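Local coordinates for superoxide dismutase [Cu-Zn] (Bacteroidetes bacterium GWA2_30_7, PDB 7B4O), which probably converts superoxide radicals into molecular oxygen and hydrogen peroxide, as a copper-zinc superoxide dismutase, here with zinc in its metal sites, at residues T6-C11 with T26-D31. Residues are numbered along the deposited sequence; the frame is centred on the assembly and turned at random.
Sequences TQKAVC and TFTKSD
The start of strand 8-15 and the later part of strand 22-30 run antiparallel, the open ends of a beta hairpin in the Greek key barrel of Cu-Zn superoxide dismutases. A9 and F27 form the hydrogen-bonded pair. A9 N bonds F27 O at 2.8 Å, in the carbonyl plane. The return bond, F27 N to A9 O, is 2.9 Å, its donor 26° above the carbonyl plane. K29 N to Q7 O, also 2.9 Å, is almost straight at 176°.

K8-T28 and V10-T26 are the non-hydrogen-bonded pairs flanking it. K8 CA lies 3.2 Å from F27 O, a CA-H...O contact.

On the face of A9 and F27, F27 CG is anti to its own carbonyl carbon (chi1 -55°), swinging the ring alongside the first strand. Its CD1 is 4.0 Å from A9 CB, which lies off the ring plane. A9 O and C11 CB sit at the ring's edge, C11 CB more loosely by CE1.

On the face of T28 and T26, K8 runs extended, CG anti to its backbone N; CG passes F27 O and CE loosely meets T26 CG2. K29 crosses Q7 obliquely, its CB close to Q7 O; its bent chain takes NZ to S30 O (3.0 Å) and G33 O.

F27 packs inward against M123, F112 and V36, and A9 against I149. Strands 143-151 and 33-41 border the hairpin. On the opposite face, V10 touches D57 of the second subunit.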
ATOM      1  N   THR A   6      -2.497 -14.552  -6.882  1.00 23.14           N
ATOM      2  CA  THR A   6      -1.867 -13.251  -7.227  1.00 21.74           C
ATOM      3  C   THR A   6      -0.680 -13.503  -8.167  1.00 21.79           C
ATOM      4  O   THR A   6       0.204 -14.314  -7.801  1.00 23.10           O
ATOM      5  CB  THR A   6      -1.440 -12.497  -5.965  1.00 20.32           C
ATOM      6  OG1 THR A   6      -2.601 -12.322  -5.155  1.00 21.94           O
ATOM      7  CG2 THR A   6      -0.777 -11.174  -6.273  1.00 19.67           C
ATOM      8  N   GLN A   7      -0.684 -12.861  -9.339  1.00 22.83           N
ATOM      9  CA  GLN A   7       0.371 -12.962 -10.379  1.00 24.04           C
ATOM     10  C   GLN A   7       1.147 -11.649 -10.465  1.00 20.47           C
ATOM     11  O   GLN A   7       2.203 -11.626 -11.112  1.00 19.14           O
ATOM     12  CB  GLN A   7      -0.241 -13.221 -11.759  1.00 28.82           C
ATOM     13  CG  GLN A   7      -1.022 -14.517 -11.868  1.00 32.85           C
ATOM     14  CD  GLN A   7      -0.164 -15.720 -11.560  1.00 37.03           C
ATOM     15  OE1 GLN A   7      -0.431 -16.457 -10.612  1.00 46.59           O
ATOM     16  NE2 GLN A   7       0.887 -15.909 -12.344  1.00 39.57           N
ATOM     17  N   LYS A   8       0.615 -10.578  -9.878  1.00 18.23           N
ATOM     18  CA  LYS A   8       1.173  -9.220 -10.045  1.00 15.94           C
ATOM     19  C   LYS A   8       0.979  -8.439  -8.750  1.00 14.71           C
ATOM     20  O   LYS A   8      -0.099  -8.522  -8.137  1.00 16.71           O
ATOM     21  CB  LYS A   8       0.495  -8.503 -11.215  1.00 19.02           C
ATOM     22  CG  LYS A   8       1.003  -7.099 -11.489  1.00 20.30           C
ATOM     23  CD  LYS A   8       0.426  -6.517 -12.752  1.00 25.80           C
ATOM     24  CE  LYS A   8       0.683  -5.031 -12.869  1.00 28.73           C
ATOM     25  NZ  LYS A   8       0.018  -4.453 -14.059  1.00 33.98           N
ATOM     26  N   ALA A   9       2.004  -7.693  -8.358  1.00 13.55           N
ATOM     27  CA  ALA A   9       1.918  -6.747  -7.232  1.00 11.61           C
ATOM     28  C   ALA A   9       2.372  -5.388  -7.734  1.00 10.88           C
ATOM     29  O   ALA A   9       3.195  -5.322  -8.657  1.00 11.24           O
ATOM     30  CB  ALA A   9       2.739  -7.207  -6.057  1.00 12.62           C
ATOM     31  N   VAL A  10       1.804  -4.349  -7.145  1.00 10.79           N
ATOM     32  CA  VAL A  10       2.060  -2.957  -7.577  1.00 10.94           C
ATOM     33  C   VAL A  10       2.363  -2.138  -6.332  1.00 10.72           C
ATOM     34  O   VAL A  10       1.662  -2.277  -5.330  1.00 11.53           O
ATOM     35  CB  VAL A  10       0.866  -2.390  -8.361  1.00 11.86           C
ATOM     36  CG1 VAL A  10       1.147  -0.954  -8.783  1.00 12.01           C
ATOM     37  CG2 VAL A  10       0.525  -3.245  -9.571  1.00 12.81           C
ATOM     38  N   CYS A  11       3.338  -1.248  -6.445  1.00 10.52           N
ATOM     39  CA  CYS A  11       3.717  -0.337  -5.349  1.00 10.82           C
ATOM     40  C   CYS A  11       3.937   1.052  -5.922  1.00 10.32           C
ATOM     41  O   CYS A  11       4.840   1.229  -6.765  1.00 11.78           O
ATOM     42  CB  CYS A  11       4.984  -0.811  -4.662  1.00 11.83           C
ATOM     43  SG  CYS A  11       5.432   0.245  -3.277  1.00 13.81           S
ATOM     44  N   THR A  26       6.495  -2.531 -10.123  1.00 12.67           N
ATOM     45  CA  THR A  26       5.645  -3.712 -10.372  1.00 13.06           C
ATOM     46  C   THR A  26       6.468  -4.973 -10.156  1.00 12.99           C
ATOM     47  O   THR A  26       7.683  -4.985 -10.426  1.00 14.37           O
ATOM     48  CB  THR A  26       5.000  -3.681 -11.756  1.00 13.86           C
ATOM     49  OG1 THR A  26       6.031  -3.832 -12.726  1.00 16.91           O
ATOM     50  CG2 THR A  26       4.199  -2.420 -11.975  1.00 15.42           C
ATOM     51  N   PHE A  27       5.772  -5.999  -9.694  1.00 12.48           N
ATOM     52  CA  PHE A  27       6.310  -7.351  -9.464  1.00 13.03           C
ATOM     53  C   PHE A  27       5.423  -8.293 -10.263  1.00 12.34           C
ATOM     54  O   PHE A  27       4.227  -8.332  -9.970  1.00 14.36           O
ATOM     55  CB  PHE A  27       6.283  -7.685  -7.973  1.00 13.49           C
ATOM     56  CG  PHE A  27       6.984  -6.693  -7.084  1.00 13.65           C
ATOM     57  CD1 PHE A  27       6.327  -5.577  -6.592  1.00 14.13           C
ATOM     58  CD2 PHE A  27       8.297  -6.907  -6.695  1.00 15.66           C
ATOM     59  CE1 PHE A  27       6.987  -4.676  -5.772  1.00 15.10           C
ATOM     60  CE2 PHE A  27       8.941  -6.025  -5.846  1.00 17.07           C
ATOM     61  CZ  PHE A  27       8.287  -4.913  -5.378  1.00 16.12           C
ATOM     62  N   THR A  28       5.983  -9.024 -11.222  1.00 13.23           N
ATOM     63  CA  THR A  28       5.188  -9.916 -12.100  1.00 14.25           C
ATOM     64  C   THR A  28       5.794 -11.320 -12.040  1.00 14.99           C
ATOM     65  O   THR A  28       7.009 -11.444 -12.264  1.00 15.32           O
ATOM     66  CB  THR A  28       5.109  -9.342 -13.517  1.00 17.19           C
ATOM     67  OG1 THR A  28       4.627  -7.998 -13.415  1.00 19.60           O
ATOM     68  CG2 THR A  28       4.197 -10.150 -14.412  1.00 20.07           C
ATOM     69  N   LYS A  29       4.970 -12.324 -11.744  1.00 18.26           N
ATOM     70  CA  LYS A  29       5.413 -13.734 -11.779  1.00 22.27           C
ATOM     71  C   LYS A  29       5.912 -14.013 -13.196  1.00 23.55           C
ATOM     72  O   LYS A  29       5.210 -13.643 -14.140  1.00 28.50           O
ATOM     73  CB  LYS A  29       4.287 -14.682 -11.357  1.00 26.32           C
ATOM     74  CG  LYS A  29       4.738 -16.094 -11.006  1.00 32.48           C
ATOM     75  CD  LYS A  29       5.495 -16.184  -9.694  1.00 35.40           C
ATOM     76  CE  LYS A  29       6.215 -17.503  -9.504  1.00 41.05           C
ATOM     77  NZ  LYS A  29       7.415 -17.613 -10.371  1.00 43.63           N
ATOM     78  N   SER A  30       7.108 -14.597 -13.317  1.00 26.84           N
ATOM     79  CA  SER A  30       7.695 -15.099 -14.586  1.00 30.54           C
ATOM     80  C   SER A  30       8.054 -16.573 -14.399  1.00 35.62           C
ATOM     81  O   SER A  30       7.995 -17.059 -13.251  1.00 32.72           O
ATOM     82  CB  SER A  30       8.888 -14.281 -15.006  1.00 35.16           C
ATOM     83  OG  SER A  30       9.967 -14.469 -14.104  1.00 40.81           O
ATOM     84  N   ASP A  31       8.429 -17.247 -15.489  1.00 40.55           N
ATOM     85  CA  ASP A  31       8.861 -18.672 -15.470  1.00 43.37           C
ATOM     86  C   ASP A  31      10.027 -18.825 -14.488  1.00 40.99           C
ATOM     87  O   ASP A  31      10.056 -19.830 -13.762  1.00 45.34           O
ATOM     88  CB  ASP A  31       9.233 -19.198 -16.858  1.00 52.01           C
ATOM     89  CG  ASP A  31       9.998 -18.236 -17.752  1.00 62.32           C
ATOM     90  OD1 ASP A  31      10.732 -17.373 -17.222  1.00 71.29           O
ATOM     91  OD2 ASP A  31       9.847 -18.361 -18.978  1.00 72.32           O
TER